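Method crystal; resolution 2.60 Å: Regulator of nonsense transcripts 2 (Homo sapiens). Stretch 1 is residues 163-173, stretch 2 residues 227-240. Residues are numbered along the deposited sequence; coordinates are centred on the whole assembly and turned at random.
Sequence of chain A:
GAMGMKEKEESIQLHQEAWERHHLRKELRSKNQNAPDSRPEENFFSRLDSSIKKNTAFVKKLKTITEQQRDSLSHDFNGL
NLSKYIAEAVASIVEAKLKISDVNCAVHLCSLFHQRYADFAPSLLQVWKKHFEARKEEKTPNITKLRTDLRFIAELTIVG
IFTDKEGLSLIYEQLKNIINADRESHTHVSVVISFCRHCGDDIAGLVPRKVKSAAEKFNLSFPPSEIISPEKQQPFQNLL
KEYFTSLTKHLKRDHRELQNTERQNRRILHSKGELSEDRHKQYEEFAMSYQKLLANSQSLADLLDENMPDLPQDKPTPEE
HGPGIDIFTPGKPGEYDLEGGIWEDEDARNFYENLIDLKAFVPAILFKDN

Stretch 1 (163-173) TDKEGLSLIYE
Stretch 2 (227-240) IISPEKQQPFQNLL

Two helices of one chain, 164-173 and 230-240, lie side by side and run the same way, their axes 9° from parallel and 10.9 Å apart at closest approach. Three pairs of CA atoms set the register: Asp164 with Ile228 at 7.7 Å, Leu168 with Lys232 at 8.0 Å, and Tyr172 with Phe236 at 6.9 Å. The pairs step by four residues, close to one helical turn, although Ile228 lies in the loop just before the second helix.

Both helices have typical helical phi/psi values and begin with a cap. Thr163 (chi1 p, psi 165°) accepts from Glu166, with Glu166 N to Thr163 OG1 3.3 Å, while Thr163 N donates to Glu166 OE1 at 3.0 Å. Ser229 (chi1 p, psi 151°) accepts a weak bond from Lys232, with Lys232 N to Ser229 OG 3.4 Å. Pro230 and Pro235 have no amide hydrogen to donate; Pro230 sits in the first turn, where none is needed, whereas at Pro235 the helix is kinked, the N atoms of 235 and 236 lacking bonds to the preceding turn.

At the N-terminal end, Asp164 (chi1 m) points toward the second stretch. Lys232, chi1 m and then t throughout, extends its long chain so that Lys232 NZ donates to Asp164 OD2 at 2.9 Å in a salt bridge. Beside this link, Ile228 (m, m) brings CD1 to 3.6 Å from Asp164 OD1.

Leu168 (m, t) is the central bump. Leu168 CD1 presses into the hollow that Lys232 CB, at 3.8 Å, and Ile228 CG2, at 4.2 Å, form in front of it, so the aliphatic base of the lysine serves as an apolar wall while its charged tip reaches Asp164. Leu168 CD2 lies 3.8 Å from Phe236 CE2.

Phe236 (chi1 m, chi2 -86°) leaves its backbone sideways, but its ring reaches across into the hollow between successive turns of the first helix. Phe236 CZ comes to 3.3 Å from Leu168 O; Phe236 CE1 is 3.8 Å from Ile171 CG2 and 3.6 Å from Tyr172 N. The thin edge of the ring is what meets the backbone, with Leu168 O near its plane.

Tyr172 (chi1 t, chi2 79°) closes the far end. Its edge meets the face of Phe236, the planes at 88° and the ring centroids 5.7 Å apart. Leu239 (m, t) covers one face of the tyrosine, Leu239 CD1 to Tyr172 CE1 3.3 Å, a tight approach, while Pro235 CB stands 3.5 Å from Tyr172 CE1. Pro235 offers a compact apolar surface to the ring. Altogether the two stretches bury 515 Å².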

ATOM      1  N   THR A 163       9.767 -13.954   3.124  1.00 35.65           N
ATOM      2  CA  THR A 163       9.289 -14.750   4.240  1.00 35.26           C
ATOM      3  C   THR A 163       8.589 -13.820   5.196  1.00 37.20           C
ATOM      4  O   THR A 163       8.749 -12.613   5.101  1.00 38.41           O
ATOM      5  CB  THR A 163      10.438 -15.436   4.996  1.00 35.71           C
ATOM      6  OG1 THR A 163      11.304 -14.438   5.578  1.00 36.22           O
ATOM      7  CG2 THR A 163      11.226 -16.370   4.069  1.00 32.50           C
ATOM      8  N   ASP A 164       7.815 -14.372   6.119  1.00 40.04           N
ATOM      9  CA  ASP A 164       7.109 -13.541   7.080  1.00 42.49           C
ATOM     10  C   ASP A 164       8.087 -12.636   7.823  1.00 45.31           C
ATOM     11  O   ASP A 164       7.882 -11.424   7.867  1.00 43.50           O
ATOM     12  CB  ASP A 164       6.324 -14.398   8.074  1.00 44.73           C
ATOM     13  CG  ASP A 164       5.075 -15.034   7.463  1.00 45.38           C
ATOM     14  OD1 ASP A 164       4.783 -14.848   6.261  1.00 45.79           O
ATOM     15  OD2 ASP A 164       4.368 -15.733   8.211  1.00 47.74           O
ATOM     16  N   LYS A 165       9.160 -13.218   8.375  1.00 48.10           N
ATOM     17  CA  LYS A 165      10.176 -12.438   9.103  1.00 49.72           C
ATOM     18  C   LYS A 165      10.656 -11.255   8.270  1.00 48.79           C
ATOM     19  O   LYS A 165      10.463 -10.107   8.653  1.00 48.76           O
ATOM     20  CB  LYS A 165      11.393 -13.291   9.471  1.00 53.65           C
ATOM     21  CG  LYS A 165      11.163 -14.342  10.541  1.00 58.92           C
ATOM     22  CD  LYS A 165      12.461 -15.071  10.875  1.00 63.17           C
ATOM     23  CE  LYS A 165      12.318 -15.981  12.096  1.00 67.18           C
ATOM     24  NZ  LYS A 165      13.632 -16.292  12.735  1.00 68.57           N
ATOM     25  N   GLU A 166      11.261 -11.553   7.122  1.00 46.71           N
ATOM     26  CA  GLU A 166      11.867 -10.543   6.257  1.00 45.43           C
ATOM     27  C   GLU A 166      10.871  -9.444   5.908  1.00 42.83           C
ATOM     28  O   GLU A 166      11.108  -8.270   6.192  1.00 42.97           O
ATOM     29  CB  GLU A 166      12.358 -11.185   4.956  1.00 49.93           C
ATOM     30  CG  GLU A 166      13.480 -12.214   5.097  1.00 52.27           C
ATOM     31  CD  GLU A 166      13.609 -13.127   3.873  1.00 55.93           C
ATOM     32  OE1 GLU A 166      12.632 -13.244   3.086  1.00 52.63           O
ATOM     33  OE2 GLU A 166      14.694 -13.744   3.704  1.00 58.72           O
ATOM     34  N   GLY A 167       9.752  -9.841   5.304  1.00 40.19           N
ATOM     35  CA  GLY A 167       8.753  -8.906   4.794  1.00 39.22           C
ATOM     36  C   GLY A 167       7.945  -8.167   5.853  1.00 39.92           C
ATOM     37  O   GLY A 167       7.730  -6.954   5.742  1.00 37.82           O
ATOM     38  N   LEU A 168       7.476  -8.880   6.876  1.00 40.89           N
ATOM     39  CA  LEU A 168       6.704  -8.224   7.938  1.00 43.99           C
ATOM     40  C   LEU A 168       7.584  -7.194   8.631  1.00 45.33           C
ATOM     41  O   LEU A 168       7.186  -6.042   8.824  1.00 47.04           O
ATOM     42  CB  LEU A 168       6.162  -9.225   8.968  1.00 42.88           C
ATOM     43  CG  LEU A 168       5.097 -10.218   8.486  1.00 42.85           C
ATOM     44  CD1 LEU A 168       4.801 -11.234   9.580  1.00 40.89           C
ATOM     45  CD2 LEU A 168       3.833  -9.498   8.045  1.00 41.04           C
ATOM     46  N   SER A 169       8.790  -7.624   8.983  1.00 46.98           N
ATOM     47  CA  SER A 169       9.786  -6.760   9.603  1.00 47.53           C
ATOM     48  C   SER A 169      10.028  -5.511   8.764  1.00 45.88           C
ATOM     49  O   SER A 169      10.018  -4.405   9.284  1.00 46.28           O
ATOM     50  CB  SER A 169      11.092  -7.532   9.799  1.00 48.77           C
ATOM     51  OG  SER A 169      12.152  -6.655  10.101  1.00 54.39           O
ATOM     52  N   LEU A 170      10.221  -5.689   7.463  1.00 45.37           N
ATOM     53  CA  LEU A 170      10.439  -4.553   6.577  1.00 46.28           C
ATOM     54  C   LEU A 170       9.248  -3.591   6.544  1.00 47.79           C
ATOM     55  O   LEU A 170       9.439  -2.380   6.561  1.00 48.60           O
ATOM     56  CB  LEU A 170      10.749  -5.039   5.170  1.00 46.97           C
ATOM     57  CG  LEU A 170      11.242  -3.954   4.218  1.00 48.88           C
ATOM     58  CD1 LEU A 170      12.704  -3.647   4.497  1.00 48.74           C
ATOM     59  CD2 LEU A 170      11.035  -4.385   2.773  1.00 48.93           C
ATOM     60  N   ILE A 171       8.026  -4.124   6.500  1.00 49.72           N
ATOM     61  CA  ILE A 171       6.817  -3.286   6.504  1.00 49.89           C
ATOM     62  C   ILE A 171       6.659  -2.564   7.843  1.00 50.20           C
ATOM     63  O   ILE A 171       6.373  -1.370   7.881  1.00 49.43           O
ATOM     64  CB  ILE A 171       5.531  -4.105   6.233  1.00 49.92           C
ATOM     65  CG1 ILE A 171       5.551  -4.750   4.850  1.00 48.48           C
ATOM     66  CG2 ILE A 171       4.288  -3.226   6.319  1.00 48.72           C
ATOM     67  CD1 ILE A 171       4.605  -5.925   4.744  1.00 48.26           C
ATOM     68  N   TYR A 172       6.841  -3.293   8.939  1.00 54.43           N
ATOM     69  CA  TYR A 172       6.753  -2.703  10.279  1.00 59.92           C
ATOM     70  C   TYR A 172       7.677  -1.498  10.382  1.00 61.60           C
ATOM     71  O   TYR A 172       7.268  -0.432  10.836  1.00 63.23           O
ATOM     72  CB  TYR A 172       7.113  -3.731  11.361  1.00 64.04           C
ATOM     73  CG  TYR A 172       6.702  -3.321  12.762  1.00 67.77           C
ATOM     74  CD1 TYR A 172       5.381  -3.452  13.181  1.00 70.57           C
ATOM     75  CD2 TYR A 172       7.629  -2.803  13.667  1.00 67.76           C
ATOM     76  CE1 TYR A 172       4.989  -3.077  14.458  1.00 71.29           C
ATOM     77  CE2 TYR A 172       7.246  -2.427  14.947  1.00 70.04           C
ATOM     78  CZ  TYR A 172       5.921  -2.566  15.339  1.00 70.86           C
ATOM     79  OH  TYR A 172       5.513  -2.202  16.606  1.00 69.18           O
ATOM     80  N   GLU A 173       8.920  -1.681   9.944  1.00 64.06           N
ATOM     81  CA  GLU A 173       9.905  -0.602   9.910  1.00 66.12           C
ATOM     82  C   GLU A 173       9.383   0.657   9.232  1.00 64.69           C
ATOM     83  O   GLU A 173       9.473   1.747   9.795  1.00 65.18           O
ATOM     84  CB  GLU A 173      11.183  -1.047   9.190  1.00 70.62           C
ATOM     85  CG  GLU A 173      12.375  -1.308  10.099  1.00 73.44           C
ATOM     86  CD  GLU A 173      13.694  -1.026   9.399  1.00 76.41           C
ATOM     87  OE1 GLU A 173      13.853  -1.433   8.224  1.00 77.44           O
ATOM     88  OE2 GLU A 173      14.562  -0.376  10.019  1.00 78.49           O
ATOM     89  N   ILE A 227      -3.469 -16.118   6.108  1.00 37.78           N
ATOM     90  CA  ILE A 227      -2.135 -15.988   5.536  1.00 38.64           C
ATOM     91  C   ILE A 227      -1.145 -15.623   6.637  1.00 39.90           C
ATOM     92  O   ILE A 227      -0.259 -16.413   6.953  1.00 39.83           O
ATOM     93  CB  ILE A 227      -2.121 -14.973   4.383  1.00 37.02           C
ATOM     94  CG1 ILE A 227      -2.921 -15.548   3.208  1.00 36.57           C
ATOM     95  CG2 ILE A 227      -0.692 -14.657   3.971  1.00 36.43           C
ATOM     96  CD1 ILE A 227      -3.146 -14.582   2.063  1.00 36.01           C
ATOM     97  N   ILE A 228      -1.312 -14.440   7.220  1.00 39.64           N
ATOM     98  CA  ILE A 228      -0.508 -14.011   8.358  1.00 39.57           C
ATOM     99  C   ILE A 228      -1.271 -14.305   9.644  1.00 40.25           C
ATOM    100  O   ILE A 228      -2.411 -13.870   9.809  1.00 41.01           O
ATOM    101  CB  ILE A 228      -0.174 -12.505   8.292  1.00 39.20           C
ATOM    102  CG1 ILE A 228       0.477 -12.155   6.941  1.00 38.91           C
ATOM    103  CG2 ILE A 228       0.738 -12.102   9.448  1.00 36.38           C
ATOM    104  CD1 ILE A 228       1.678 -13.017   6.595  1.00 38.25           C
ATOM    105  N   SER A 229      -0.621 -15.022  10.559  1.00 41.25           N
ATOM    106  CA  SER A 229      -1.228 -15.413  11.827  1.00 42.69           C
ATOM    107  C   SER A 229      -1.625 -14.201  12.664  1.00 42.29           C
ATOM    108  O   SER A 229      -0.993 -13.151  12.570  1.00 40.30           O
ATOM    109  CB  SER A 229      -0.254 -16.249  12.643  1.00 44.22           C
ATOM    110  OG  SER A 229       0.694 -15.403  13.274  1.00 46.90           O
ATOM    111  N   PRO A 230      -2.662 -14.349  13.502  1.00 43.95           N
ATOM    112  CA  PRO A 230      -3.122 -13.222  14.333  1.00 44.13           C
ATOM    113  C   PRO A 230      -2.049 -12.586  15.225  1.00 43.89           C
ATOM    114  O   PRO A 230      -2.121 -11.389  15.487  1.00 41.23           O
ATOM    115  CB  PRO A 230      -4.240 -13.841  15.186  1.00 43.56           C
ATOM    116  CG  PRO A 230      -4.709 -15.024  14.413  1.00 43.27           C
ATOM    117  CD  PRO A 230      -3.518 -15.541  13.655  1.00 43.51           C
ATOM    118  N   GLU A 231      -1.065 -13.373  15.674  1.00 46.49           N
ATOM    119  CA  GLU A 231       0.045 -12.853  16.506  1.00 47.52           C
ATOM    120  C   GLU A 231       0.919 -11.893  15.703  1.00 45.57           C
ATOM    121  O   GLU A 231       1.289 -10.823  16.184  1.00 46.73           O
ATOM    122  CB  GLU A 231       0.936 -13.981  17.048  1.00 50.97           C
ATOM    123  CG  GLU A 231       0.279 -14.916  18.058  1.00 55.18           C
ATOM    124  CD  GLU A 231      -0.688 -15.921  17.438  1.00 58.57           C
ATOM    125  OE1 GLU A 231      -0.560 -16.225  16.225  1.00 61.30           O
ATOM    126  OE2 GLU A 231      -1.584 -16.407  18.170  1.00 60.29           O
ATOM    127  N   LYS A 232       1.251 -12.284  14.478  1.00 42.97           N
ATOM    128  CA  LYS A 232       2.045 -11.439  13.589  1.00 42.04           C
ATOM    129  C   LYS A 232       1.287 -10.206  13.105  1.00 40.35           C
ATOM    130  O   LYS A 232       1.894  -9.203  12.745  1.00 39.71           O
ATOM    131  CB  LYS A 232       2.540 -12.253  12.393  1.00 42.24           C
ATOM    132  CG  LYS A 232       3.585 -13.299  12.752  1.00 42.63           C
ATOM    133  CD  LYS A 232       3.848 -14.252  11.595  1.00 42.58           C
ATOM    134  CE  LYS A 232       5.048 -15.136  11.862  1.00 42.43           C
ATOM    135  NZ  LYS A 232       5.025 -16.333  10.984  1.00 42.90           N
ATOM    136  N   GLN A 233      -0.038 -10.287  13.095  1.00 41.78           N
ATOM    137  CA  GLN A 233      -0.878  -9.169  12.668  1.00 41.24           C
ATOM    138  C   GLN A 233      -1.002  -8.102  13.746  1.00 42.08           C
ATOM    139  O   GLN A 233      -1.057  -6.914  13.437  1.00 45.54           O
ATOM    140  CB  GLN A 233      -2.274  -9.668  12.301  1.00 41.52           C
ATOM    141  CG  GLN A 233      -2.346 -10.421  10.987  1.00 42.45           C
ATOM    142  CD  GLN A 233      -3.723 -10.990  10.723  1.00 42.28           C
ATOM    143  OE1 GLN A 233      -4.452 -11.287  11.658  1.00 42.92           O
ATOM    144  NE2 GLN A 233      -4.086 -11.142   9.444  1.00 40.76           N
ATOM    145  N   GLN A 234      -1.042  -8.528  15.008  1.00 43.05           N
ATOM    146  CA  GLN A 234      -1.288  -7.624  16.141  1.00 43.14           C
ATOM    147  C   GLN A 234      -0.428  -6.355  16.157  1.00 42.85           C
ATOM    148  O   GLN A 234      -0.969  -5.252  16.243  1.00 44.52           O
ATOM    149  CB  GLN A 234      -1.163  -8.379  17.477  1.00 44.90           C
ATOM    150  CG  GLN A 234      -1.730  -7.627  18.674  1.00 46.39           C
ATOM    151  CD  GLN A 234      -3.176  -7.216  18.472  1.00 46.16           C
ATOM    152  OE1 GLN A 234      -4.033  -8.050  18.164  1.00 46.10           O
ATOM    153  NE2 GLN A 234      -3.453  -5.925  18.633  1.00 44.34           N
ATOM    154  N   PRO A 235       0.909  -6.493  16.067  1.00 42.29           N
ATOM    155  CA  PRO A 235       1.731  -5.275  16.036  1.00 42.72           C
ATOM    156  C   PRO A 235       1.267  -4.269  14.989  1.00 43.54           C
ATOM    157  O   PRO A 235       1.191  -3.073  15.271  1.00 47.15           O
ATOM    158  CB  PRO A 235       3.122  -5.792  15.677  1.00 42.00           C
ATOM    159  CG  PRO A 235       3.131  -7.210  16.122  1.00 42.09           C
ATOM    160  CD  PRO A 235       1.728  -7.710  15.929  1.00 42.20           C
ATOM    161  N   PHE A 236       0.929  -4.758  13.802  1.00 42.32           N
ATOM    162  CA  PHE A 236       0.463  -3.883  12.728  1.00 42.55           C
ATOM    163  C   PHE A 236      -0.846  -3.201  13.103  1.00 43.61           C
ATOM    164  O   PHE A 236      -1.020  -2.010  12.841  1.00 42.24           O
ATOM    165  CB  PHE A 236       0.334  -4.654  11.405  1.00 41.67           C
ATOM    166  CG  PHE A 236       1.638  -5.215  10.913  1.00 40.57           C
ATOM    167  CD1 PHE A 236       2.490  -4.445  10.144  1.00 40.90           C
ATOM    168  CD2 PHE A 236       2.028  -6.495  11.260  1.00 42.09           C
ATOM    169  CE1 PHE A 236       3.704  -4.948   9.711  1.00 41.61           C
ATOM    170  CE2 PHE A 236       3.243  -7.007  10.843  1.00 42.82           C
ATOM    171  CZ  PHE A 236       4.083  -6.230  10.063  1.00 42.79           C
ATOM    172  N   GLN A 237      -1.756  -3.939  13.735  1.00 45.91           N
ATOM    173  CA  GLN A 237      -3.018  -3.340  14.161  1.00 48.32           C
ATOM    174  C   GLN A 237      -2.779  -2.261  15.212  1.00 46.89           C
ATOM    175  O   GLN A 237      -3.348  -1.173  15.126  1.00 46.31           O
ATOM    176  CB  GLN A 237      -4.019  -4.382  14.672  1.00 50.79           C
ATOM    177  CG  GLN A 237      -5.421  -3.796  14.870  1.00 53.91           C
ATOM    178  CD  GLN A 237      -6.544  -4.724  14.433  1.00 57.61           C
ATOM    179  OE1 GLN A 237      -7.696  -4.143  14.094  1.00 61.12           O
ATOM    180  NE2 GLN A 237      -6.383  -5.947  14.402  1.00 58.40           N
ATOM    181  N   ASN A 238      -1.912  -2.547  16.178  1.00 46.87           N
ATOM    182  CA  ASN A 238      -1.539  -1.542  17.185  1.00 49.54           C
ATOM    183  C   ASN A 238      -1.043  -0.227  16.568  1.00 49.23           C
ATOM    184  O   ASN A 238      -1.516   0.852  16.939  1.00 48.97           O
ATOM    185  CB  ASN A 238      -0.484  -2.086  18.151  1.00 50.56           C
ATOM    186  CG  ASN A 238      -0.955  -3.315  18.909  1.00 51.00           C
ATOM    187  OD1 ASN A 238      -2.159  -3.592  18.999  1.00 49.91           O
ATOM    188  ND2 ASN A 238      -0.004  -4.064  19.454  1.00 51.60           N
ATOM    189  N   LEU A 239      -0.110  -0.319  15.622  1.00 50.44           N
ATOM    190  CA  LEU A 239       0.412   0.877  14.942  1.00 52.04           C
ATOM    191  C   LEU A 239      -0.712   1.673  14.288  1.00 51.89           C
ATOM    192  O   LEU A 239      -0.791   2.894  14.439  1.00 51.90           O
ATOM    193  CB  LEU A 239       1.461   0.508  13.888  1.00 53.08           C
ATOM    194  CG  LEU A 239       2.804  -0.029  14.392  1.00 56.96           C
ATOM    195  CD1 LEU A 239       3.743  -0.249  13.213  1.00 57.84           C
ATOM    196  CD2 LEU A 239       3.444   0.897  15.423  1.00 57.75           C
ATOM    197  N   LEU A 240      -1.591   0.976  13.580  1.00 51.25           N
ATOM    198  CA  LEU A 240      -2.679   1.637  12.867  1.00 52.56           C
ATOM    199  C   LEU A 240      -3.636   2.377  13.808  1.00 52.52           C
ATOM    200  O   LEU A 240      -4.055   3.491  13.504  1.00 52.54           O
ATOM    201  CB  LEU A 240      -3.436   0.630  11.998  1.00 51.67           C
ATOM    202  CG  LEU A 240      -2.600   0.068  10.842  1.00 51.52           C
ATOM    203  CD1 LEU A 240      -3.236  -1.199  10.292  1.00 50.42           C
ATOM    204  CD2 LEU A 240      -2.425   1.110   9.746  1.00 49.02           C
TER